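Local coordinates for electron transfer flavoprotein, beta subunit (Thermotoga maritima, PDB 7KOE), which binds flavin-adenine dinucleotide and, as the beta subunit of an electron transfer flavoprotein, probably takes part in electron transfer, at residues A[16-21]-A[51-56]; A[95-100]-A[221-226]; A[126-131]-A[189-194]. All blocks are in the same frame, centred on the assembly; numbering follows the deposited sequence.

Contact 1: A[16-21]-A[51-56]. With FAD (flavin-adenine dinucleotide), chain I.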
loop_
_atom_site.group_PDB
_atom_site.type_symbol
_atom_site.label_atom_id
_atom_site.label_comp_id
_atom_site.label_asym_id
_atom_site.label_seq_id
_atom_site.Cartn_x
_atom_site.Cartn_y
_atom_site.Cartn_z
ATOM N N VAL A 16 -19.193 13.301 -44.991
ATOM C CA VAL A 16 -17.875 12.780 -44.667
ATOM C C VAL A 16 -17.957 12.125 -43.300
ATOM O O VAL A 16 -18.051 12.810 -42.280
ATOM C CB VAL A 16 -16.806 13.875 -44.689
ATOM C CG1 VAL A 16 -15.437 13.264 -44.578
ATOM C CG2 VAL A 16 -16.925 14.664 -45.942
ATOM N N CYS A 17 -17.925 10.801 -43.262
ATOM C CA CYS A 17 -17.877 10.094 -41.991
ATOM C C CYS A 17 -16.442 10.114 -41.488
ATOM O O CYS A 17 -15.570 9.481 -42.083
ATOM C CB CYS A 17 -18.387 8.667 -42.153
ATOM S SG CYS A 17 -19.904 8.535 -43.112
ATOM N N ILE A 18 -16.188 10.852 -40.411
ATOM C CA ILE A 18 -14.870 10.900 -39.796
ATOM C C ILE A 18 -14.942 10.242 -38.427
ATOM O O ILE A 18 -16.005 10.129 -37.814
ATOM C CB ILE A 18 -14.312 12.335 -39.685
ATOM C CG1 ILE A 18 -15.037 13.122 -38.598
ATOM C CG2 ILE A 18 -14.417 13.052 -41.003
ATOM C CD1 ILE A 18 -14.363 14.403 -38.228
ATOM N N LYS A 19 -13.790 9.788 -37.951
ATOM C CA LYS A 19 -13.702 9.102 -36.673
ATOM C C LYS A 19 -12.626 9.750 -35.823
ATOM O O LYS A 19 -11.515 9.994 -36.302
ATOM C CB LYS A 19 -13.394 7.619 -36.859
ATOM C CG LYS A 19 -13.594 6.797 -35.608
ATOM C CD LYS A 19 -12.843 5.499 -35.686
ATOM C CE LYS A 19 -12.888 4.754 -34.377
ATOM N NZ LYS A 19 -11.890 3.662 -34.362
ATOM N N GLN A 20 -12.952 10.021 -34.565
ATOM C CA GLN A 20 -11.963 10.532 -33.631
ATOM C C GLN A 20 -11.056 9.398 -33.183
ATOM O O GLN A 20 -11.518 8.412 -32.605
ATOM C CB GLN A 20 -12.642 11.180 -32.436
ATOM C CG GLN A 20 -11.731 12.094 -31.670
ATOM C CD GLN A 20 -12.236 12.380 -30.287
ATOM O OE1 GLN A 20 -12.853 11.529 -29.654
ATOM N NE2 GLN A 20 -11.977 13.585 -29.804
ATOM N N VAL A 21 -9.765 9.542 -33.448
ATOM C CA VAL A 21 -8.788 8.476 -33.265
ATOM C C VAL A 21 -7.717 9.023 -32.330
ATOM O O VAL A 21 -7.384 10.209 -32.428
ATOM C CB VAL A 21 -8.228 8.032 -34.629
ATOM C CG1 VAL A 21 -7.008 7.148 -34.503
ATOM C CG2 VAL A 21 -9.297 7.323 -35.424
ATOM N N ARG A 51 -7.676 13.630 -45.307
ATOM C CA ARG A 51 -7.662 13.675 -46.762
ATOM C C ARG A 51 -9.072 13.639 -47.324
ATOM O O ARG A 51 -9.325 14.189 -48.400
ATOM C CB ARG A 51 -6.842 12.517 -47.320
ATOM C CG ARG A 51 -5.613 12.175 -46.507
ATOM C CD ARG A 51 -4.597 13.285 -46.570
ATOM N NE ARG A 51 -3.243 12.831 -46.281
ATOM C CZ ARG A 51 -2.741 12.705 -45.060
ATOM N NH1 ARG A 51 -3.480 12.992 -44.001
ATOM N NH2 ARG A 51 -1.496 12.288 -44.897
ATOM N N ALA A 52 -9.998 12.995 -46.615
ATOM C CA ALA A 52 -11.390 12.988 -47.042
ATOM C C ALA A 52 -12.040 14.343 -46.809
ATOM O O ALA A 52 -12.878 14.778 -47.605
ATOM C CB ALA A 52 -12.159 11.895 -46.308
ATOM N N LEU A 53 -11.673 15.020 -45.719
ATOM C CA LEU A 53 -12.216 16.344 -45.448
ATOM C C LEU A 53 -11.635 17.389 -46.384
ATOM O O LEU A 53 -12.325 18.348 -46.742
ATOM C CB LEU A 53 -11.946 16.742 -44.002
ATOM C CG LEU A 53 -12.679 15.957 -42.926
ATOM C CD1 LEU A 53 -12.034 16.191 -41.585
ATOM C CD2 LEU A 53 -14.116 16.354 -42.897
ATOM N N GLU A 54 -10.372 17.233 -46.776
ATOM C CA GLU A 54 -9.762 18.189 -47.688
ATOM C C GLU A 54 -10.318 18.027 -49.096
ATOM O O GLU A 54 -10.516 19.019 -49.807
ATOM C CB GLU A 54 -8.240 18.032 -47.655
ATOM C CG GLU A 54 -7.474 18.554 -48.860
ATOM C CD GLU A 54 -7.574 20.054 -49.042
ATOM O OE1 GLU A 54 -7.764 20.772 -48.041
ATOM O OE2 GLU A 54 -7.454 20.521 -50.193
ATOM N N LEU A 55 -10.613 16.787 -49.499
ATOM C CA LEU A 55 -11.288 16.554 -50.772
ATOM C C LEU A 55 -12.698 17.124 -50.758
ATOM O O LEU A 55 -13.167 17.668 -51.763
ATOM C CB LEU A 55 -11.325 15.059 -51.078
ATOM C CG LEU A 55 -12.122 14.621 -52.306
ATOM C CD1 LEU A 55 -11.439 15.089 -53.573
ATOM C CD2 LEU A 55 -12.309 13.122 -52.316
ATOM N N ALA A 56 -13.376 17.027 -49.616
ATOM C CA ALA A 56 -14.718 17.578 -49.494
ATOM C C ALA A 56 -14.705 19.098 -49.528
ATOM O O ALA A 56 -15.634 19.720 -50.055
ATOM C CB ALA A 56 -15.354 17.086 -48.206
HETATM P PA FAD I . -12.654 1.845 -40.089
HETATM O O1A FAD I . -11.434 1.230 -40.681
HETATM O O2A FAD I . -13.977 1.217 -40.360
HETATM O O5B FAD I . -12.720 3.390 -40.493
HETATM C C5B FAD I . -12.945 3.709 -41.884
HETATM C C4B FAD I . -13.615 5.056 -41.985
HETATM O O4B FAD I . -15.001 4.933 -41.581
HETATM C C3B FAD I . -13.067 6.161 -41.079
HETATM O O3B FAD I . -11.934 6.799 -41.651
HETATM C C2B FAD I . -14.270 7.104 -41.032
HETATM O O2B FAD I . -14.387 7.892 -42.195
HETATM C C1B FAD I . -15.417 6.106 -40.918
HETATM N N9A FAD I . -15.724 5.768 -39.542
HETATM C C8A FAD I . -15.124 4.823 -38.758
HETATM N N7A FAD I . -15.628 4.775 -37.549
HETATM C C5A FAD I . -16.613 5.753 -37.541
HETATM C C6A FAD I . -17.507 6.200 -36.551
HETATM N N6A FAD I . -17.557 5.702 -35.320
HETATM N N1A FAD I . -18.353 7.203 -36.885
HETATM C C2A FAD I . -18.295 7.704 -38.124
HETATM N N3A FAD I . -17.501 7.362 -39.133
HETATM C C4A FAD I . -16.675 6.371 -38.769
HETATM N N1 FAD I . -14.807 -3.829 -35.134
HETATM C C2 FAD I . -15.001 -4.751 -36.099
HETATM O O2 FAD I . -15.994 -4.708 -36.822
HETATM N N3 FAD I . -14.122 -5.757 -36.319
HETATM C C4 FAD I . -12.981 -5.898 -35.571
HETATM O O4 FAD I . -12.214 -6.818 -35.803
HETATM C C4X FAD I . -12.742 -4.963 -34.555
HETATM N N5 FAD I . -11.659 -5.086 -33.833
HETATM C C5X FAD I . -11.453 -4.161 -32.846
HETATM C C6 FAD I . -10.297 -4.278 -32.056
HETATM C C7 FAD I . -10.026 -3.388 -31.047
HETATM C C7M FAD I . -8.778 -3.545 -30.217
HETATM C C8 FAD I . -10.926 -2.327 -30.797
HETATM C C8M FAD I . -10.649 -1.336 -29.696
HETATM C C9 FAD I . -12.062 -2.198 -31.567
HETATM C C9A FAD I . -12.350 -3.104 -32.599
HETATM N N10 FAD I . -13.488 -3.005 -33.392
HETATM C C10 FAD I . -13.726 -3.926 -34.392
HETATM C "C1'" FAD I . -14.448 -1.912 -33.162
HETATM C "C2'" FAD I . -14.615 -1.030 -34.384
HETATM O "O2'" FAD I . -13.497 -0.167 -34.511
HETATM C "C3'" FAD I . -15.882 -0.179 -34.285
HETATM O "O3'" FAD I . -17.006 -0.991 -34.593
HETATM C "C4'" FAD I . -15.864 1.048 -35.200
HETATM O "O4'" FAD I . -17.198 1.494 -35.453
HETATM C "C5'" FAD I . -15.178 0.775 -36.518
HETATM O "O5'" FAD I . -13.911 1.480 -36.559
HETATM P P FAD I . -12.690 0.834 -37.364
HETATM O O1P FAD I . -11.498 0.754 -36.472
HETATM O O2P FAD I . -13.185 -0.421 -37.997
HETATM O O3P FAD I . -12.451 1.927 -38.505
#
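Only apolar side chains join residues 16-21 to helix residues 51-56; no hydrogen bond crosses between them. Val-16 straddles the helix surface with its two methyl groups. CG1, anti to the backbone N (chi1 -171°), wedges between two neighbours, lying 4.0 Å from Ala-52 CB and 3.8 Å from Leu-53 CD2. CG2 reaches one turn further, to Ala-56 CB at 3.7 Å. Leu-53 starts out pointing along the interface, but its branch end bends in, and CD2 also meets Ile-18 CG2 at 3.8 Å, the two side chains crossing at about a right angle. Small alanines one turn apart thus let the valine lie close to the helix. Strand 13-22 and helix 47-63 belong to the parallel alpha/beta core of the HUP-type nucleotide-binding fold, and the helix leads into strand 66-72, which pairs beside strand 13-22. Cofactor contacts come from Cys-17, Lys-19 and the carbonyl of Ile-18. Cys-17, whose CB bond points away from the helix, sets CB 3.4 Å from FAD N3A. Lys-19, extended beyond CG, passes over one face of the adenine, with CD 3.4 Å from FAD N7A. Its ammonium forms a salt bridge with Asp-137 and lies near the pyrophosphate, NZ being 3.6 Å from FAD O1P, a neighbourhood likely to favour the charged lysine. Ile-18 O, close to the adenine, is hydrogen-bonded to the hydroxyl of Thr-71.

Contact 2: A[95-100]-A[221-226]; sequences LSDRTF and WTHKDL
Asp-97 holds CG anti to its backbone N (chi1 -158°), while His-223 has its ring in the crowded position between backbone N and carbonyl carbon (chi1 81°); together these torsions bring carboxylate and imidazole edge to edge. Their planes are nearly coplanar, 25° apart. ND1 of His-223 donates to Asp-97 OD2 over 2.5 Å, meeting the oxygen nearly along its C-O axis and in the plane of the imidazole. The backbone N of His-223 donates to the same Asp-97 OD2 at 3.1 Å, coming from above the carboxylate plane, and Thr-99 OG1 adds a weak bond to it. With ND1 acting as donor, an electrostatic pull of the aspartate on the imidazole is plausible. Thr-99 also lays its methyl CG2 over one face of the His-223 ring, a CH-pi contact 4.2 Å from the centroid. Beneath this polar cluster, Phe-100 CZ lies 3.8 Å from His-223 CA and 4.0 Å from Leu-226 CD1. Leu-95 CD2 meets that same Leu-226 methyl and touches the Trp-221 indole at its edge, on CE3. Ser-96 N makes a weak bond to Trp-221 O, prolonging the parallel pairing of strands 91-95 and 219-220. Thr-222 is the N-cap of the short helix 223-226, and its N and OG1 both donate to Asp-225 OD2. The N-cap NH bound by the third helical residue is one half of a capping box, here joined to a His-carboxylate pair at the same helix start.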
loop_
_atom_site.group_PDB
_atom_site.type_symbol
_atom_site.label_atom_id
_atom_site.label_comp_id
_atom_site.label_asym_id
_atom_site.label_seq_id
_atom_site.Cartn_x
_atom_site.Cartn_y
_atom_site.Cartn_z
ATOM N N LEU A 95 -23.507 11.669 -33.482
ATOM C CA LEU A 95 -24.339 10.563 -33.028
ATOM C C LEU A 95 -23.788 10.166 -31.666
ATOM O O LEU A 95 -22.997 9.232 -31.547
ATOM C CB LEU A 95 -24.313 9.406 -34.012
ATOM C CG LEU A 95 -24.469 9.763 -35.487
ATOM C CD1 LEU A 95 -24.266 8.530 -36.327
ATOM C CD2 LEU A 95 -25.829 10.372 -35.752
ATOM N N SER A 96 -24.210 10.886 -30.633
ATOM C CA SER A 96 -23.664 10.719 -29.295
ATOM C C SER A 96 -24.709 10.076 -28.402
ATOM O O SER A 96 -25.731 10.697 -28.088
ATOM C CB SER A 96 -23.216 12.056 -28.704
ATOM O OG SER A 96 -22.703 11.870 -27.395
ATOM N N ASP A 97 -24.435 8.842 -27.993
ATOM C CA ASP A 97 -25.277 8.055 -27.107
ATOM C C ASP A 97 -24.448 6.859 -26.673
ATOM O O ASP A 97 -23.672 6.312 -27.461
ATOM C CB ASP A 97 -26.559 7.594 -27.802
ATOM C CG ASP A 97 -27.657 7.257 -26.829
ATOM O OD1 ASP A 97 -27.418 7.343 -25.607
ATOM O OD2 ASP A 97 -28.765 6.905 -27.285
ATOM N N ARG A 98 -24.616 6.445 -25.415
ATOM C CA ARG A 98 -23.952 5.216 -24.995
ATOM C C ARG A 98 -24.799 3.991 -25.295
ATOM O O ARG A 98 -24.413 2.876 -24.931
ATOM C CB ARG A 98 -23.584 5.267 -23.515
ATOM C CG ARG A 98 -24.744 5.420 -22.566
ATOM C CD ARG A 98 -24.236 5.402 -21.137
ATOM N NE ARG A 98 -23.246 6.451 -20.899
ATOM C CZ ARG A 98 -23.538 7.696 -20.537
ATOM N NH1 ARG A 98 -22.563 8.575 -20.344
ATOM N NH2 ARG A 98 -24.802 8.065 -20.370
ATOM N N THR A 99 -25.936 4.182 -25.964
ATOM C CA THR A 99 -26.547 3.123 -26.748
ATOM C C THR A 99 -25.622 2.658 -27.866
ATOM O O THR A 99 -25.639 1.475 -28.216
ATOM C CB THR A 99 -27.876 3.623 -27.320
ATOM O OG1 THR A 99 -28.617 4.284 -26.288
ATOM C CG2 THR A 99 -28.710 2.490 -27.865
ATOM N N PHE A 100 -24.787 3.554 -28.402
ATOM C CA PHE A 100 -23.861 3.232 -29.477
ATOM C C PHE A 100 -22.485 2.809 -28.983
ATOM O O PHE A 100 -21.589 2.615 -29.808
ATOM C CB PHE A 100 -23.676 4.435 -30.418
ATOM C CG PHE A 100 -24.959 5.042 -30.914
ATOM C CD1 PHE A 100 -26.051 4.259 -31.240
ATOM C CD2 PHE A 100 -25.059 6.411 -31.072
ATOM C CE1 PHE A 100 -27.219 4.833 -31.690
ATOM C CE2 PHE A 100 -26.221 6.988 -31.529
ATOM C CZ PHE A 100 -27.300 6.199 -31.837
ATOM N N TRP A 221 -27.432 13.868 -32.120
ATOM C CA TRP A 221 -28.582 12.995 -32.309
ATOM C C TRP A 221 -28.378 11.735 -31.484
ATOM O O TRP A 221 -27.367 11.043 -31.640
ATOM C CB TRP A 221 -28.770 12.642 -33.783
ATOM C CG TRP A 221 -29.315 13.756 -34.596
ATOM C CD1 TRP A 221 -30.033 14.819 -34.151
ATOM C CD2 TRP A 221 -29.187 13.923 -36.008
ATOM N NE1 TRP A 221 -30.361 15.641 -35.197
ATOM C CE2 TRP A 221 -29.851 15.111 -36.350
ATOM C CE3 TRP A 221 -28.575 13.180 -37.017
ATOM C CZ2 TRP A 221 -29.918 15.576 -37.659
ATOM C CZ3 TRP A 221 -28.641 13.642 -38.311
ATOM C CH2 TRP A 221 -29.307 14.827 -38.622
ATOM N N THR A 222 -29.329 11.444 -30.603
ATOM C CA THR A 222 -29.295 10.232 -29.804
ATOM C C THR A 222 -29.954 9.091 -30.575
ATOM O O THR A 222 -30.290 9.216 -31.753
ATOM C CB THR A 222 -29.977 10.463 -28.458
ATOM O OG1 THR A 222 -31.248 11.089 -28.671
ATOM C CG2 THR A 222 -29.125 11.351 -27.573
ATOM N N HIS A 223 -30.144 7.954 -29.905
ATOM C CA HIS A 223 -30.786 6.822 -30.557
ATOM C C HIS A 223 -32.290 7.005 -30.695
ATOM O O HIS A 223 -32.907 6.335 -31.529
ATOM C CB HIS A 223 -30.476 5.529 -29.799
ATOM C CG HIS A 223 -31.329 5.312 -28.591
ATOM N ND1 HIS A 223 -31.081 5.929 -27.384
ATOM C CD2 HIS A 223 -32.421 4.536 -28.399
ATOM C CE1 HIS A 223 -31.987 5.546 -26.502
ATOM N NE2 HIS A 223 -32.812 4.701 -27.093
ATOM N N LYS A 224 -32.893 7.891 -29.903
ATOM C CA LYS A 224 -34.289 8.248 -30.110
ATOM C C LYS A 224 -34.451 9.190 -31.296
ATOM O O LYS A 224 -35.480 9.154 -31.980
ATOM C CB LYS A 224 -34.853 8.874 -28.829
ATOM C CG LYS A 224 -36.323 9.264 -28.883
ATOM C CD LYS A 224 -37.215 8.043 -29.033
ATOM C CE LYS A 224 -38.684 8.422 -28.977
ATOM N NZ LYS A 224 -39.077 9.245 -30.153
ATOM N N ASP A 225 -33.430 10.007 -31.573
ATOM C CA ASP A 225 -33.501 10.963 -32.673
ATOM C C ASP A 225 -33.505 10.275 -34.031
ATOM O O ASP A 225 -34.130 10.771 -34.973
ATOM C CB ASP A 225 -32.330 11.938 -32.591
ATOM C CG ASP A 225 -32.403 12.835 -31.379
ATOM O OD1 ASP A 225 -33.294 13.708 -31.341
ATOM O OD2 ASP A 225 -31.575 12.666 -30.463
ATOM N N LEU A 226 -32.824 9.139 -34.151
ATOM C CA LEU A 226 -32.708 8.466 -35.436
ATOM C C LEU A 226 -33.855 7.507 -35.710
ATOM O O LEU A 226 -34.226 7.316 -36.874
ATOM C CB LEU A 226 -31.374 7.721 -35.506
ATOM C CG LEU A 226 -30.173 8.615 -35.208
ATOM C CD1 LEU A 226 -28.906 7.804 -35.071
ATOM C CD2 LEU A 226 -30.022 9.653 -36.298
#

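Contact 3: A[126-131]-A[189-194]. With FAD (flavin-adenine dinucleotide), chain I.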
loop_
_atom_site.group_PDB
_atom_site.type_symbol
_atom_site.label_atom_id
_atom_site.label_comp_id
_atom_site.label_asym_id
_atom_site.label_seq_id
_atom_site.Cartn_x
_atom_site.Cartn_y
_atom_site.Cartn_z
ATOM N N ILE A 126 -27.916 11.853 -50.715
ATOM C CA ILE A 126 -26.484 12.105 -50.617
ATOM C C ILE A 126 -25.800 11.634 -51.892
ATOM O O ILE A 126 -25.866 10.454 -52.244
ATOM C CB ILE A 126 -25.892 11.412 -49.384
ATOM C CG1 ILE A 126 -26.525 11.956 -48.103
ATOM C CG2 ILE A 126 -24.410 11.603 -49.342
ATOM C CD1 ILE A 126 -26.619 13.466 -48.022
ATOM N N ASP A 127 -25.132 12.557 -52.579
ATOM C CA ASP A 127 -24.469 12.250 -53.837
ATOM C C ASP A 127 -23.116 11.585 -53.659
ATOM O O ASP A 127 -22.624 10.966 -54.606
ATOM C CB ASP A 127 -24.279 13.527 -54.658
ATOM C CG ASP A 127 -25.583 14.086 -55.173
ATOM O OD1 ASP A 127 -25.548 14.905 -56.114
ATOM O OD2 ASP A 127 -26.643 13.708 -54.637
ATOM N N LEU A 128 -22.503 11.696 -52.483
ATOM C CA LEU A 128 -21.157 11.178 -52.279
ATOM C C LEU A 128 -20.912 11.017 -50.790
ATOM O O LEU A 128 -21.195 11.930 -50.017
ATOM C CB LEU A 128 -20.110 12.115 -52.885
ATOM C CG LEU A 128 -18.699 11.572 -53.080
ATOM C CD1 LEU A 128 -18.726 10.168 -53.632
ATOM C CD2 LEU A 128 -17.935 12.478 -54.011
ATOM N N ILE A 129 -20.384 9.867 -50.392
ATOM C CA ILE A 129 -20.013 9.614 -49.009
ATOM C C ILE A 129 -18.514 9.368 -48.970
ATOM O O ILE A 129 -18.018 8.431 -49.604
ATOM C CB ILE A 129 -20.782 8.427 -48.415
ATOM C CG1 ILE A 129 -22.256 8.782 -48.269
ATOM C CG2 ILE A 129 -20.197 8.034 -47.076
ATOM C CD1 ILE A 129 -23.094 7.665 -47.733
ATOM N N LEU A 130 -17.793 10.205 -48.239
ATOM C CA LEU A 130 -16.346 10.099 -48.141
ATOM C C LEU A 130 -15.978 9.528 -46.783
ATOM O O LEU A 130 -16.290 10.125 -45.753
ATOM C CB LEU A 130 -15.686 11.460 -48.333
ATOM C CG LEU A 130 -16.097 12.266 -49.555
ATOM C CD1 LEU A 130 -15.399 13.592 -49.549
ATOM C CD2 LEU A 130 -15.723 11.513 -50.779
ATOM N N THR A 131 -15.329 8.376 -46.777
ATOM C CA THR A 131 -14.723 7.850 -45.567
ATOM C C THR A 131 -13.220 7.775 -45.769
ATOM O O THR A 131 -12.698 8.080 -46.840
ATOM C CB THR A 131 -15.281 6.469 -45.197
ATOM O OG1 THR A 131 -14.762 5.483 -46.094
ATOM C CG2 THR A 131 -16.793 6.453 -45.263
ATOM N N LEU A 189 -22.483 8.130 -59.448
ATOM C CA LEU A 189 -23.034 8.774 -58.267
ATOM C C LEU A 189 -24.513 8.415 -58.125
ATOM O O LEU A 189 -25.236 8.367 -59.124
ATOM C CB LEU A 189 -22.864 10.290 -58.343
ATOM C CG LEU A 189 -21.435 10.837 -58.350
ATOM C CD1 LEU A 189 -21.447 12.324 -58.052
ATOM C CD2 LEU A 189 -20.539 10.101 -57.367
ATOM N N PRO A 190 -24.999 8.160 -56.900
ATOM C CA PRO A 190 -24.376 8.264 -55.576
ATOM C C PRO A 190 -23.384 7.158 -55.247
ATOM O O PRO A 190 -23.700 5.983 -55.392
ATOM C CB PRO A 190 -25.571 8.185 -54.625
ATOM C CG PRO A 190 -26.784 8.333 -55.477
ATOM C CD PRO A 190 -26.407 7.764 -56.785
ATOM N N ALA A 191 -22.192 7.552 -54.810
ATOM C CA ALA A 191 -21.107 6.627 -54.539
ATOM C C ALA A 191 -20.608 6.819 -53.118
ATOM O O ALA A 191 -20.871 7.835 -52.477
ATOM C CB ALA A 191 -19.951 6.820 -55.521
ATOM N N VAL A 192 -19.881 5.824 -52.629
ATOM C CA VAL A 192 -19.250 5.879 -51.319
ATOM C C VAL A 192 -17.755 5.732 -51.554
ATOM O O VAL A 192 -17.261 4.633 -51.826
ATOM C CB VAL A 192 -19.778 4.801 -50.369
ATOM C CG1 VAL A 192 -18.994 4.801 -49.069
ATOM C CG2 VAL A 192 -21.240 5.037 -50.089
ATOM N N LEU A 193 -17.029 6.838 -51.473
ATOM C CA LEU A 193 -15.592 6.780 -51.643
ATOM C C LEU A 193 -14.923 6.345 -50.347
ATOM O O LEU A 193 -15.543 6.265 -49.287
ATOM C CB LEU A 193 -15.048 8.128 -52.097
ATOM C CG LEU A 193 -15.345 8.503 -53.543
ATOM C CD1 LEU A 193 -14.674 9.800 -53.919
ATOM C CD2 LEU A 193 -14.863 7.411 -54.429
ATOM N N THR A 194 -13.634 6.050 -50.447
ATOM C CA THR A 194 -12.849 5.598 -49.304
ATOM C C THR A 194 -11.418 6.033 -49.580
ATOM O O THR A 194 -10.743 5.453 -50.434
ATOM C CB THR A 194 -12.977 4.089 -49.118
ATOM O OG1 THR A 194 -14.307 3.773 -48.690
ATOM C CG2 THR A 194 -12.022 3.573 -48.095
HETATM P PA FAD I . -12.654 1.845 -40.089
HETATM O O1A FAD I . -11.434 1.230 -40.681
HETATM O O2A FAD I . -13.977 1.217 -40.360
HETATM O O5B FAD I . -12.720 3.390 -40.493
HETATM C C5B FAD I . -12.945 3.709 -41.884
HETATM C C4B FAD I . -13.615 5.056 -41.985
HETATM O O4B FAD I . -15.001 4.933 -41.581
HETATM C C3B FAD I . -13.067 6.161 -41.079
HETATM O O3B FAD I . -11.934 6.799 -41.651
HETATM C C2B FAD I . -14.270 7.104 -41.032
HETATM O O2B FAD I . -14.387 7.892 -42.195
HETATM C C1B FAD I . -15.417 6.106 -40.918
HETATM N N9A FAD I . -15.724 5.768 -39.542
HETATM C C8A FAD I . -15.124 4.823 -38.758
HETATM N N7A FAD I . -15.628 4.775 -37.549
HETATM C C5A FAD I . -16.613 5.753 -37.541
HETATM C C6A FAD I . -17.507 6.200 -36.551
HETATM N N6A FAD I . -17.557 5.702 -35.320
HETATM N N1A FAD I . -18.353 7.203 -36.885
HETATM C C2A FAD I . -18.295 7.704 -38.124
HETATM N N3A FAD I . -17.501 7.362 -39.133
HETATM C C4A FAD I . -16.675 6.371 -38.769
HETATM N N1 FAD I . -14.807 -3.829 -35.134
HETATM C C2 FAD I . -15.001 -4.751 -36.099
HETATM O O2 FAD I . -15.994 -4.708 -36.822
HETATM N N3 FAD I . -14.122 -5.757 -36.319
HETATM C C4 FAD I . -12.981 -5.898 -35.571
HETATM O O4 FAD I . -12.214 -6.818 -35.803
HETATM C C4X FAD I . -12.742 -4.963 -34.555
HETATM N N5 FAD I . -11.659 -5.086 -33.833
HETATM C C5X FAD I . -11.453 -4.161 -32.846
HETATM C C6 FAD I . -10.297 -4.278 -32.056
HETATM C C7 FAD I . -10.026 -3.388 -31.047
HETATM C C7M FAD I . -8.778 -3.545 -30.217
HETATM C C8 FAD I . -10.926 -2.327 -30.797
HETATM C C8M FAD I . -10.649 -1.336 -29.696
HETATM C C9 FAD I . -12.062 -2.198 -31.567
HETATM C C9A FAD I . -12.350 -3.104 -32.599
HETATM N N10 FAD I . -13.488 -3.005 -33.392
HETATM C C10 FAD I . -13.726 -3.926 -34.392
HETATM C "C1'" FAD I . -14.448 -1.912 -33.162
HETATM C "C2'" FAD I . -14.615 -1.030 -34.384
HETATM O "O2'" FAD I . -13.497 -0.167 -34.511
HETATM C "C3'" FAD I . -15.882 -0.179 -34.285
HETATM O "O3'" FAD I . -17.006 -0.991 -34.593
HETATM C "C4'" FAD I . -15.864 1.048 -35.200
HETATM O "O4'" FAD I . -17.198 1.494 -35.453
HETATM C "C5'" FAD I . -15.178 0.775 -36.518
HETATM O "O5'" FAD I . -13.911 1.480 -36.559
HETATM P P FAD I . -12.690 0.834 -37.364
HETATM O O1P FAD I . -11.498 0.754 -36.472
HETATM O O2P FAD I . -13.185 -0.421 -37.997
HETATM O O3P FAD I . -12.451 1.927 -38.505
#
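Four backbone hydrogen bonds zip residues 126-131 to 189-194 as parallel neighbours, the strand directions 19° apart. Ile-129 uses both its N and its O: N donates to Ala-191 O at 3.0 Å, and O receives a weak bond from Leu-193 N, so that the two bonds flank Val-192. Thr-131 N continues the pattern to Leu-193 O at 3.3 Å, reaching that carbonyl from well above its plane. At the entry, Ala-191 N bonds weakly to Asp-127 O, just after the cis peptide before Pro-190, whose CB rests 3.3 Å from Ile-126 O. Side chains alternate between the two faces. On one, Leu-128, CG anti to its backbone N, sends CD1 across to Leu-193 CG at 3.8 Å and to Ala-191 CB. Leu-130 lies alongside Leu-193, pointing the same way, with CD2 3.7 Å from Leu-193 CB. On the other, Ile-129 and Val-192 run side by side, Ile-129 CB 3.8 Å from Val-192 CG2, followed by the neighbouring threonines. Thr-131 and Thr-194 point the same way, their OG1 atoms 3.1 Å apart. Thr-131, in the cofactor pocket, presents CB to the adenosine ribose, 3.4 Å from FAD O2B. Further out, Asp-127 forms a salt bridge with Lys-170. Strand 13-22 takes the opposite edge of strand 128-132, bonding Leu-128 and Leu-130 through Asn-13 and Val-15, while strand 154-162 lies beyond strand 191-195. Helix 47-63 packs on the leucine face, Leu-128 meeting Leu-59 and Leu-130 meeting Leu-55; on the other face Ile-129 touches Cys-17.

Contacts 1 and 3 are buried and share the central sheet, since strands 13-22 and 128-132 are neighbours in it; contact 2 is only partly buried, its centre more than 20 Å from either. Helix 47-63 bridges contacts 1 and 3: Leu-130 of contact 3 packs CD1 against Ala-56 CB of contact 1 at 3.7 Å. Both also touch FAD, whereas contact 2 approaches it only indirectly, Leu-95 lying close to the FAD-binding Met-72. Chemistry follows place. Contact 1 is purely apolar strand-to-helix packing, contact 3 combines backbone pairing with aliphatic faces, and contact 2 gathers acidic, imidazole and hydroxyl groups around a helix start.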